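Local coordinates for exodeoxyribonuclease (Neisseria meningitidis, PDB 2JC5), which probably cleaves DNA at apurinic or apyrimidinic sites as a metal-dependent (magnesium or manganese) DNA repair phosphodiesterase of the AP/ExoA family, at residues M1-S6 with P249-Y254; R102-S107 with E140-V145; I106-P111 with Y124-A129; V145-W150 with D221-T226. One frame throughout, in Å; residues are numbered along the deposited sequence.

Contact 1: residues M1-S6 with P249-Y254; sequences MLKIIS and PLVVEY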
# COMPACT_ATOMS: atom_id res chain seq x y z
N MET A 1 1.07 -14.12 15.65
CA MET A 1 0.71 -14.04 14.20
C MET A 1 1.70 -13.12 13.49
O MET A 1 2.33 -12.27 14.12
CB MET A 1 -0.71 -13.46 14.01
CG MET A 1 -1.84 -14.18 14.76
SD MET A 1 -2.39 -15.69 13.94
CE MET A 1 -1.14 -16.83 14.52
N LEU A 2 1.83 -13.29 12.17
CA LEU A 2 2.58 -12.34 11.34
C LEU A 2 1.69 -11.12 11.10
O LEU A 2 0.63 -11.25 10.50
CB LEU A 2 2.92 -12.95 9.99
CG LEU A 2 3.56 -12.05 8.93
CD1 LEU A 2 4.97 -11.77 9.36
CD2 LEU A 2 3.50 -12.69 7.54
N LYS A 3 2.13 -9.95 11.56
CA LYS A 3 1.35 -8.74 11.43
C LYS A 3 2.03 -7.85 10.40
O LYS A 3 3.20 -7.49 10.55
CB LYS A 3 1.26 -8.04 12.80
CG LYS A 3 0.45 -6.78 12.82
CD LYS A 3 0.42 -6.11 14.19
CE LYS A 3 -0.35 -6.94 15.18
NZ LYS A 3 -1.26 -6.08 15.96
N ILE A 4 1.30 -7.54 9.33
CA ILE A 4 1.79 -6.70 8.26
C ILE A 4 0.96 -5.43 8.21
O ILE A 4 -0.26 -5.51 8.21
CB ILE A 4 1.73 -7.39 6.88
CG1 ILE A 4 2.55 -8.68 6.88
CG2 ILE A 4 2.26 -6.43 5.83
CD1 ILE A 4 2.51 -9.49 5.59
N ILE A 5 1.63 -4.27 8.21
CA ILE A 5 0.96 -2.97 8.19
C ILE A 5 1.31 -2.27 6.91
O ILE A 5 2.49 -2.25 6.54
CB ILE A 5 1.36 -2.11 9.40
CG1 ILE A 5 0.96 -2.85 10.69
CG2 ILE A 5 0.73 -0.72 9.31
CD1 ILE A 5 1.09 -2.04 11.97
N SER A 6 0.30 -1.72 6.24
CA SER A 6 0.50 -0.89 5.06
C SER A 6 0.08 0.53 5.41
O SER A 6 -1.03 0.73 5.88
CB SER A 6 -0.31 -1.40 3.88
OG SER A 6 0.01 -0.71 2.68
N PRO A 249 -3.30 3.56 8.73
CA PRO A 249 -2.65 2.26 8.52
C PRO A 249 -3.63 1.11 8.42
O PRO A 249 -4.60 1.05 9.18
CB PRO A 249 -1.77 2.10 9.76
CG PRO A 249 -1.52 3.49 10.19
CD PRO A 249 -2.82 4.21 9.95
N LEU A 250 -3.37 0.22 7.47
CA LEU A 250 -4.13 -1.00 7.27
C LEU A 250 -3.33 -2.17 7.82
O LEU A 250 -2.24 -2.45 7.35
CB LEU A 250 -4.41 -1.19 5.77
CG LEU A 250 -5.05 -2.50 5.33
CD1 LEU A 250 -6.45 -2.70 5.97
CD2 LEU A 250 -5.08 -2.57 3.82
N VAL A 251 -3.87 -2.81 8.86
CA VAL A 251 -3.17 -3.85 9.58
C VAL A 251 -3.84 -5.18 9.34
O VAL A 251 -5.05 -5.30 9.54
CB VAL A 251 -3.20 -3.55 11.09
CG1 VAL A 251 -2.40 -4.62 11.88
CG2 VAL A 251 -2.71 -2.12 11.39
N VAL A 252 -3.08 -6.20 8.95
CA VAL A 252 -3.64 -7.55 8.77
C VAL A 252 -2.76 -8.54 9.51
O VAL A 252 -1.53 -8.42 9.47
CB VAL A 252 -3.75 -7.96 7.29
CG1 VAL A 252 -4.44 -9.33 7.15
CG2 VAL A 252 -4.53 -6.90 6.50
N GLU A 253 -3.40 -9.49 10.20
CA GLU A 253 -2.71 -10.54 10.94
C GLU A 253 -2.91 -11.86 10.22
O GLU A 253 -4.05 -12.24 9.96
CB GLU A 253 -3.25 -10.61 12.37
CG GLU A 253 -2.89 -9.37 13.15
CD GLU A 253 -3.46 -9.34 14.54
OE1 GLU A 253 -3.14 -10.27 15.32
OE2 GLU A 253 -4.19 -8.38 14.86
N TYR A 254 -1.80 -12.55 9.93
CA TYR A 254 -1.81 -13.82 9.23
C TYR A 254 -1.25 -14.92 10.12
O TYR A 254 -0.25 -14.74 10.79
CB TYR A 254 -0.94 -13.74 7.97
CG TYR A 254 -1.37 -12.67 6.99
CD1 TYR A 254 -0.87 -11.38 7.08
CD2 TYR A 254 -2.23 -12.97 5.94
CE1 TYR A 254 -1.26 -10.40 6.18
CE2 TYR A 254 -2.62 -12.01 5.04
CZ TYR A 254 -2.14 -10.72 5.16
OH TYR A 254 -2.53 -9.75 4.27

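Contact 2: residues R102-S107 with E140-V145; sequences RLSVIS and EGRDIV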
# COMPACT_ATOMS: atom_id res chain seq x y z
N ARG A 102 9.81 -18.31 1.27
CA ARG A 102 8.75 -18.35 0.28
C ARG A 102 7.71 -17.23 0.41
O ARG A 102 6.74 -17.22 -0.33
CB ARG A 102 8.07 -19.71 0.34
CG ARG A 102 8.98 -20.84 -0.16
CD ARG A 102 9.15 -20.80 -1.67
NE ARG A 102 7.91 -21.25 -2.30
CZ ARG A 102 7.72 -21.36 -3.62
NH1 ARG A 102 8.65 -20.96 -4.46
NH2 ARG A 102 6.57 -21.80 -4.07
N LEU A 103 7.94 -16.31 1.35
CA LEU A 103 7.11 -15.12 1.53
C LEU A 103 7.70 -13.95 0.77
O LEU A 103 8.91 -13.70 0.83
CB LEU A 103 7.01 -14.76 3.02
CG LEU A 103 6.22 -13.49 3.39
CD1 LEU A 103 4.76 -13.66 3.04
CD2 LEU A 103 6.42 -13.17 4.84
N SER A 104 6.84 -13.19 0.09
CA SER A 104 7.24 -11.91 -0.48
C SER A 104 6.25 -10.87 -0.07
O SER A 104 5.03 -11.10 -0.09
CB SER A 104 7.31 -11.97 -2.00
OG SER A 104 8.26 -12.92 -2.45
N VAL A 105 6.76 -9.71 0.32
CA VAL A 105 5.93 -8.56 0.59
C VAL A 105 6.40 -7.37 -0.23
O VAL A 105 7.61 -7.08 -0.28
CB VAL A 105 5.94 -8.24 2.08
CG1 VAL A 105 5.03 -7.06 2.38
CG2 VAL A 105 5.52 -9.46 2.88
N ILE A 106 5.44 -6.70 -0.85
CA ILE A 106 5.68 -5.54 -1.68
C ILE A 106 5.09 -4.31 -1.03
O ILE A 106 4.06 -4.39 -0.33
CB ILE A 106 5.07 -5.74 -3.07
CG1 ILE A 106 5.93 -6.76 -3.84
CG2 ILE A 106 4.93 -4.42 -3.85
CD1 ILE A 106 5.17 -7.62 -4.78
N SER A 107 5.77 -3.19 -1.20
CA SER A 107 5.20 -1.88 -0.93
C SER A 107 5.06 -1.16 -2.27
O SER A 107 6.05 -0.99 -2.99
CB SER A 107 6.09 -1.07 -0.01
OG SER A 107 5.38 0.12 0.33
N GLU A 140 3.96 -17.56 -9.58
CA GLU A 140 5.16 -18.06 -8.90
C GLU A 140 4.85 -19.21 -7.94
O GLU A 140 5.71 -20.05 -7.67
CB GLU A 140 5.85 -16.95 -8.11
CG GLU A 140 6.47 -15.83 -8.96
CD GLU A 140 7.16 -14.76 -8.12
OE1 GLU A 140 7.68 -15.09 -7.05
OE2 GLU A 140 7.21 -13.57 -8.55
N GLY A 141 3.63 -19.24 -7.40
CA GLY A 141 3.25 -20.26 -6.42
C GLY A 141 3.77 -20.01 -5.02
O GLY A 141 3.67 -20.88 -4.16
N ARG A 142 4.32 -18.82 -4.80
CA ARG A 142 4.84 -18.38 -3.51
C ARG A 142 3.75 -17.62 -2.75
O ARG A 142 2.67 -17.32 -3.30
CB ARG A 142 6.00 -17.39 -3.74
CG ARG A 142 7.24 -17.99 -4.35
CD ARG A 142 8.22 -16.88 -4.71
NE ARG A 142 8.50 -16.04 -3.57
CZ ARG A 142 9.49 -16.21 -2.71
NH1 ARG A 142 10.35 -17.20 -2.86
NH2 ARG A 142 9.59 -15.40 -1.69
N ASP A 143 4.04 -17.29 -1.51
CA ASP A 143 3.11 -16.53 -0.68
C ASP A 143 3.45 -15.06 -0.82
O ASP A 143 4.53 -14.65 -0.47
CB ASP A 143 3.25 -16.97 0.75
CG ASP A 143 3.00 -18.44 0.92
OD1 ASP A 143 1.97 -18.94 0.41
OD2 ASP A 143 3.86 -19.12 1.54
N ILE A 144 2.51 -14.26 -1.32
CA ILE A 144 2.81 -12.85 -1.62
C ILE A 144 1.73 -11.93 -1.09
O ILE A 144 0.53 -12.21 -1.26
CB ILE A 144 3.00 -12.61 -3.13
CG1 ILE A 144 4.02 -13.58 -3.71
CG2 ILE A 144 3.44 -11.14 -3.38
CD1 ILE A 144 4.23 -13.44 -5.19
N VAL A 145 2.16 -10.85 -0.45
CA VAL A 145 1.28 -9.76 -0.06
C VAL A 145 1.75 -8.51 -0.79
O VAL A 145 2.88 -8.08 -0.58
CB VAL A 145 1.29 -9.51 1.46
CG1 VAL A 145 0.28 -8.40 1.84
CG2 VAL A 145 0.96 -10.80 2.21
O HOH W 1 11.24 -19.60 -4.04
O HOH W 2 6.28 -22.70 -6.81
O HOH W 3 8.33 -19.71 -7.28

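Contact 3: residues I106-P111 with Y124-A129; sequences ISLYLP and YRFLDA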
# COMPACT_ATOMS: atom_id res chain seq x y z
N ILE A 106 5.44 -6.70 -0.85
CA ILE A 106 5.68 -5.54 -1.68
C ILE A 106 5.09 -4.31 -1.03
O ILE A 106 4.06 -4.39 -0.33
CB ILE A 106 5.07 -5.74 -3.07
CG1 ILE A 106 5.93 -6.76 -3.84
CG2 ILE A 106 4.93 -4.42 -3.85
CD1 ILE A 106 5.17 -7.62 -4.78
N SER A 107 5.77 -3.19 -1.20
CA SER A 107 5.20 -1.88 -0.93
C SER A 107 5.06 -1.16 -2.27
O SER A 107 6.05 -0.99 -2.99
CB SER A 107 6.09 -1.07 -0.01
OG SER A 107 5.38 0.12 0.33
N LEU A 108 3.82 -0.75 -2.58
CA LEU A 108 3.43 -0.20 -3.87
C LEU A 108 2.77 1.15 -3.69
O LEU A 108 1.88 1.28 -2.87
CB LEU A 108 2.41 -1.13 -4.53
CG LEU A 108 1.75 -0.62 -5.82
CD1 LEU A 108 2.71 -0.58 -6.98
CD2 LEU A 108 0.52 -1.47 -6.18
N TYR A 109 3.19 2.14 -4.47
CA TYR A 109 2.54 3.43 -4.51
C TYR A 109 2.12 3.68 -5.95
O TYR A 109 2.93 4.09 -6.80
CB TYR A 109 3.45 4.53 -4.00
CG TYR A 109 2.83 5.91 -3.92
CD1 TYR A 109 1.49 6.09 -3.59
CD2 TYR A 109 3.58 7.02 -4.19
CE1 TYR A 109 0.95 7.33 -3.50
CE2 TYR A 109 3.04 8.27 -4.13
CZ TYR A 109 1.73 8.43 -3.78
OH TYR A 109 1.19 9.70 -3.72
N LEU A 110 0.85 3.40 -6.22
CA LEU A 110 0.31 3.51 -7.58
C LEU A 110 0.06 4.99 -7.91
O LEU A 110 -0.38 5.73 -7.05
CB LEU A 110 -0.97 2.68 -7.67
CG LEU A 110 -1.42 2.18 -9.02
CD1 LEU A 110 -2.13 0.84 -8.88
CD2 LEU A 110 -2.32 3.23 -9.67
N PRO A 111 0.42 5.46 -9.12
CA PRO A 111 0.24 6.88 -9.44
C PRO A 111 -1.19 7.37 -9.27
O PRO A 111 -2.15 6.63 -9.58
CB PRO A 111 0.63 6.95 -10.93
CG PRO A 111 1.50 5.80 -11.16
CD PRO A 111 0.99 4.72 -10.26
N TYR A 124 -2.91 5.07 -16.03
CA TYR A 124 -3.36 3.97 -16.89
C TYR A 124 -2.20 3.17 -17.48
O TYR A 124 -2.29 1.96 -17.55
CB TYR A 124 -4.28 4.45 -18.01
CG TYR A 124 -5.71 4.74 -17.58
CD1 TYR A 124 -6.42 3.83 -16.81
CD2 TYR A 124 -6.36 5.89 -18.02
CE1 TYR A 124 -7.74 4.06 -16.46
CE2 TYR A 124 -7.69 6.13 -17.67
CZ TYR A 124 -8.36 5.21 -16.88
OH TYR A 124 -9.68 5.43 -16.53
N ARG A 125 -1.13 3.83 -17.90
CA ARG A 125 0.04 3.10 -18.37
C ARG A 125 0.66 2.24 -17.25
O ARG A 125 1.12 1.12 -17.48
CB ARG A 125 1.06 4.05 -19.00
CG ARG A 125 0.55 4.64 -20.31
CD ARG A 125 1.65 5.28 -21.12
NE ARG A 125 2.14 6.51 -20.51
CZ ARG A 125 3.25 6.64 -19.79
NH1 ARG A 125 4.05 5.59 -19.57
NH2 ARG A 125 3.59 7.82 -19.30
N PHE A 126 0.65 2.73 -16.01
CA PHE A 126 1.12 1.93 -14.89
C PHE A 126 0.26 0.68 -14.68
O PHE A 126 0.77 -0.43 -14.49
CB PHE A 126 1.12 2.78 -13.63
CG PHE A 126 1.78 2.12 -12.46
CD1 PHE A 126 1.14 1.14 -11.71
CD2 PHE A 126 3.06 2.49 -12.10
CE1 PHE A 126 1.78 0.53 -10.64
CE2 PHE A 126 3.70 1.91 -11.02
CZ PHE A 126 3.05 0.92 -10.29
N LEU A 127 -1.05 0.85 -14.72
CA LEU A 127 -1.95 -0.28 -14.61
C LEU A 127 -1.63 -1.35 -15.65
O LEU A 127 -1.63 -2.53 -15.36
CB LEU A 127 -3.42 0.15 -14.74
CG LEU A 127 -4.04 1.13 -13.73
CD1 LEU A 127 -5.58 1.12 -13.85
CD2 LEU A 127 -3.58 0.85 -12.30
N ASP A 128 -1.38 -0.92 -16.89
CA ASP A 128 -1.13 -1.88 -17.96
C ASP A 128 0.22 -2.57 -17.83
O ASP A 128 0.35 -3.73 -18.20
CB ASP A 128 -1.23 -1.20 -19.33
CG ASP A 128 -2.64 -0.79 -19.68
OD1 ASP A 128 -3.60 -1.41 -19.18
OD2 ASP A 128 -2.81 0.17 -20.48
N ALA A 129 1.22 -1.86 -17.30
CA ALA A 129 2.54 -2.45 -17.07
C ALA A 129 2.57 -3.35 -15.85
O ALA A 129 3.32 -4.31 -15.80
CB ALA A 129 3.61 -1.36 -16.93

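Contact 4: residues V145-W150 with D221-T226; sequences VVCGDW and DYQMVT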
# COMPACT_ATOMS: atom_id res chain seq x y z
N VAL A 145 2.16 -10.85 -0.45
CA VAL A 145 1.28 -9.76 -0.06
C VAL A 145 1.75 -8.51 -0.79
O VAL A 145 2.88 -8.08 -0.58
CB VAL A 145 1.29 -9.51 1.46
CG1 VAL A 145 0.28 -8.40 1.84
CG2 VAL A 145 0.96 -10.80 2.21
N VAL A 146 0.86 -7.94 -1.62
CA VAL A 146 1.13 -6.65 -2.26
C VAL A 146 0.39 -5.58 -1.47
O VAL A 146 -0.84 -5.46 -1.57
CB VAL A 146 0.71 -6.64 -3.75
CG1 VAL A 146 1.13 -5.33 -4.42
CG2 VAL A 146 1.34 -7.83 -4.50
N CYS A 147 1.14 -4.86 -0.64
CA CYS A 147 0.63 -3.79 0.18
C CYS A 147 0.74 -2.48 -0.54
O CYS A 147 1.76 -2.20 -1.17
CB CYS A 147 1.46 -3.62 1.44
SG CYS A 147 1.33 -4.88 2.64
N GLY A 148 -0.25 -1.61 -0.39
CA GLY A 148 0.01 -0.23 -0.65
C GLY A 148 -1.19 0.60 -0.97
O GLY A 148 -2.32 0.23 -0.68
N ASP A 149 -0.89 1.74 -1.57
CA ASP A 149 -1.88 2.72 -1.95
C ASP A 149 -2.09 2.55 -3.44
O ASP A 149 -1.20 2.85 -4.23
CB ASP A 149 -1.37 4.11 -1.61
CG ASP A 149 -2.30 5.22 -2.05
OD1 ASP A 149 -3.36 4.96 -2.65
OD2 ASP A 149 -1.95 6.40 -1.79
N TRP A 150 -3.22 1.96 -3.79
CA TRP A 150 -3.54 1.61 -5.17
C TRP A 150 -4.32 2.73 -5.85
O TRP A 150 -4.54 2.65 -7.05
CB TRP A 150 -4.33 0.30 -5.23
CG TRP A 150 -3.55 -0.91 -4.80
CD1 TRP A 150 -2.97 -1.13 -3.59
CD2 TRP A 150 -3.29 -2.08 -5.59
NE1 TRP A 150 -2.35 -2.36 -3.57
CE2 TRP A 150 -2.55 -2.97 -4.78
CE3 TRP A 150 -3.62 -2.47 -6.89
CZ2 TRP A 150 -2.12 -4.21 -5.24
CZ3 TRP A 150 -3.21 -3.72 -7.33
CH2 TRP A 150 -2.47 -4.55 -6.52
N ASP A 221 -6.30 1.87 -0.04
CA ASP A 221 -5.15 1.10 0.42
C ASP A 221 -5.59 -0.34 0.57
O ASP A 221 -6.71 -0.60 1.04
CB ASP A 221 -4.64 1.66 1.74
CG ASP A 221 -4.17 3.10 1.61
OD1 ASP A 221 -2.98 3.31 1.24
OD2 ASP A 221 -4.96 4.03 1.86
N TYR A 222 -4.74 -1.26 0.15
CA TYR A 222 -5.08 -2.68 0.11
C TYR A 222 -3.92 -3.54 0.58
O TYR A 222 -2.76 -3.15 0.48
CB TYR A 222 -5.35 -3.16 -1.32
CG TYR A 222 -6.49 -2.54 -2.06
CD1 TYR A 222 -6.38 -1.28 -2.63
CD2 TYR A 222 -7.68 -3.23 -2.25
CE1 TYR A 222 -7.42 -0.72 -3.31
CE2 TYR A 222 -8.71 -2.68 -2.96
CZ TYR A 222 -8.58 -1.42 -3.50
OH TYR A 222 -9.62 -0.89 -4.23
N GLN A 223 -4.26 -4.75 1.00
CA GLN A 223 -3.33 -5.88 0.98
C GLN A 223 -3.92 -6.91 0.03
O GLN A 223 -4.96 -7.48 0.31
CB GLN A 223 -3.12 -6.44 2.40
CG GLN A 223 -2.42 -5.44 3.31
CD GLN A 223 -1.82 -6.02 4.60
OE1 GLN A 223 -1.54 -7.21 4.73
NE2 GLN A 223 -1.58 -5.14 5.56
N MET A 224 -3.30 -7.06 -1.14
CA MET A 224 -3.70 -8.07 -2.11
C MET A 224 -2.85 -9.31 -1.88
O MET A 224 -1.64 -9.21 -1.85
CB MET A 224 -3.50 -7.59 -3.55
CG MET A 224 -4.41 -6.44 -3.95
SD MET A 224 -6.13 -6.98 -4.12
CE MET A 224 -6.80 -5.59 -5.03
N VAL A 225 -3.49 -10.47 -1.73
CA VAL A 225 -2.81 -11.66 -1.21
C VAL A 225 -3.06 -12.88 -2.10
O VAL A 225 -4.14 -13.05 -2.68
CB VAL A 225 -3.29 -11.93 0.25
CG1 VAL A 225 -2.49 -13.05 0.91
CG2 VAL A 225 -3.18 -10.65 1.10
N THR A 226 -2.04 -13.74 -2.20
CA THR A 226 -2.14 -15.03 -2.89
C THR A 226 -3.06 -15.99 -2.12
O THR A 226 -3.32 -15.76 -0.94
CB THR A 226 -0.74 -15.62 -3.07
OG1 THR A 226 -0.03 -15.53 -1.84
CG2 THR A 226 -0.01 -14.84 -4.15

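Contact 1: residues M1-S6 with P249-Y254
Leu2, Ile4 and Ser6 pair with Tyr254, Val252 and Leu250 as antiparallel hydrogen-bonded pairs, six backbone bonds in all. Tyr254 N to Leu2 O is the shortest at 2.8 Å, whereas the bond from Leu2 N to Tyr254 O is more bent, 144° at the hydrogen. Between them, Lys3 faces Glu253 and Ile5 faces Val251 as non-hydrogen-bonded pairs. On the face carrying Lys3 and Ile5, the two prongs of Val251 divide the work: CG1 meets Lys3 CG at 3.7 Å, and CG2 lies beside Ile5 CG1 at 3.8 Å. Ile5 CG2, anti to the backbone N, reaches Pro249 CB at 3.8 Å. Lys3 and Glu253 run side by side in the same direction, but the salt bridge from Lys3 NZ to Glu253 OE2 is long and doubtful; Ser27 O is a weak partner of NZ. On the other face the Ile4 side chain crosses that of Tyr254 at about a right angle, its CD1 3.9 Å from Tyr254 CE1. Leu2 O lies at the ring edge, and Val252 CG1 sits over one ring face, toward its rim. Gln223 bonds from the second sheet, OE1 to the Tyr254 hydroxyl and NE2 to Ile4 O. The N- and C-terminal strands lie side by side inside one sheet of the DNase I-like fold, flanked by strands 31-35 and 233-238; helix 20-26 packs on Ile5, strand 143-147 on Ile4.

Contact 2: residues R102-S107 with E140-V145
Ser104 and Ile144 sit at the middle of a parallel strand pair whose backbone bonds zigzag from one strand to the other. Asp143 N binds Arg102 O, Ser104 N binds Asp143 O at 2.8 Å, Val145 N binds Ser104 O, and Ile106 N binds Val145 O. CA-H...O contacts add to this closely packed part, the shortest from Ile144 CA to Ser104 O at 3.2 Å. Around it the side chains are buried: Ser104 CB approaches Ile144 CG1 at 4.0 Å, and Met137 of helix 117-139 packs on Ile144. The two strands are the outer members of a beta-alpha-beta unit, with that helix as the crossover; Gly141, with positive phi (78°), follows the helix end. Toward the start of the strands the contact turns polar. Arg142 turns at chi3 (54°), which sets NE; its NH2 reaches Ser104 OG at 2.9 Å, with NE adding a weak bond to the same oxygen. Asp99 and Arg97 also bind this hydroxyl, and Gly101 O takes a bond from Arg142 NH2. On the solvent side Arg102 folds back, bent at chi2 and chi3, and lays one guanidinium face over Arg142 CG, which is 3.3 Å from Arg102 NH1. The guanidinium planes stand 70° apart. The like charges of Arg102 NH1 and Arg142 NH1, 4.4 Å apart, share one water that accepts from both, and two more waters link the Arg102 guanidinium to Glu140 O.

Contact 3: residues I106-P111 with Y124-A129
Phe126 projects from helix 117-139 onto Leu108, Leu110 and Pro111 at the end of strand 103-109. This is the strand-to-helix half of a beta-alpha-beta unit, completed by strand 143-147, within the DNase I-like fold of the AP endonucleases. No hydrogen bond spans the two segments, and the contact consists of buried hydrocarbon and one aromatic ring. The ring interaction is a CH-pi contact: Pro111 CD stands over one face of Phe126, 3.7 Å from the ring centroid and 20° off the normal, displaced toward the rim. The proline and phenylalanine side chains cross at about a right angle, and Pro111 CG also reaches the CD2 side of the ring. The phenylalanine CG is anti to the backbone N (chi1 -171°), which places it toward the strand end. The remaining contacts are leucine methyls and methines against the ring or against Leu127. Leu108 slides past Phe126 in the opposite direction and puts CD1 at the ring edge, 3.6 Å from Phe126 CZ. Leu110 comes in obliquely, with CG 3.9 Å from Phe126 CD1. Phe89 adds an edge-to-face ring contact to Phe126. Tyr109, a predicted active-site residue, has its CB directed away from the helix and its side chain touches Asp149, so the strand end presents apolar groups to the helix and a tyrosine toward the predicted active site. Leu127, the next residue along the helix, brings CD2 against both methyls of Leu110, 3.7 Å from CD1 and 3.8 Å from CD2, the two side chains crossing at about a right angle.

Contact 4: residues V145-W150 with D221-T226
Asp149 and Asp221, two acidic residues, face each other as a non-hydrogen-bonded pair, with Asp149 OD1 4.2 Å from Asp221 OD1. Their carboxylate planes are 46° apart, and Asp221 OD1 rests 3.4 Å from Asp149 CB. Outside partners take up the other oxygens: Asn8 ND2 binds Asp149 OD2, while Thr203 OG1 and His247 ND1 bind Asp221 OD2. Asp149 OD1 takes a weak bond from Asn151 N. Just before this pair the strand turns a corner at Gly148, whose backbone angles are open in practice only to glycine. Gly148 nevertheless exchanges two backbone bonds with Tyr222, as Val146 does with Met224, the shortest being Val146 N to Met224 O at 2.8 Å. Beyond the corner Trp150 swings back across the second strand. Tyr222 turns an edge toward the face of the indole, with its centroid 4.9 Å from that of the five-membered ring and the planes at 65°; its CD1 lies 3.5 Å from Trp150 CD1. Met224 CG closes on Trp150 CZ2 at 3.4 Å, and SD forms an oblique Met-aromatic contact with the six-membered ring. Trp150 NE1 is buried here with no hydrogen-bonding partner in the model. On the face shared with Val145 and Cys147, Gln223 lays CG against Cys147 SG at 3.9 Å. The strand pair thus places two aspartates at the predicted active site of the DNase I-like sandwich: Asp149 is the predicted proton donor/acceptor and metal ligand, and Asp221 holds His247, the predicted proton acceptor.

The N-terminal strand opens contact 1, which closes only at the last strand, 250-254, and encloses the other three contacts. Next along the chain, strand 103-109 serves contacts 2 and 3: its later part meets helix 117-139 in contact 3, and its earlier part meets the strand that follows that helix in contact 2, so the smaller loop of contact 3 lies inside that of contact 2. Contact 4 then opens on strand 143-147, sharing Val145 with contact 2, and closes on strand 217-225. Contacts 2 and 4 make three neighbouring strands of one sheet; Ile4 and Tyr254 pack that sheet against the sheet of contact 1.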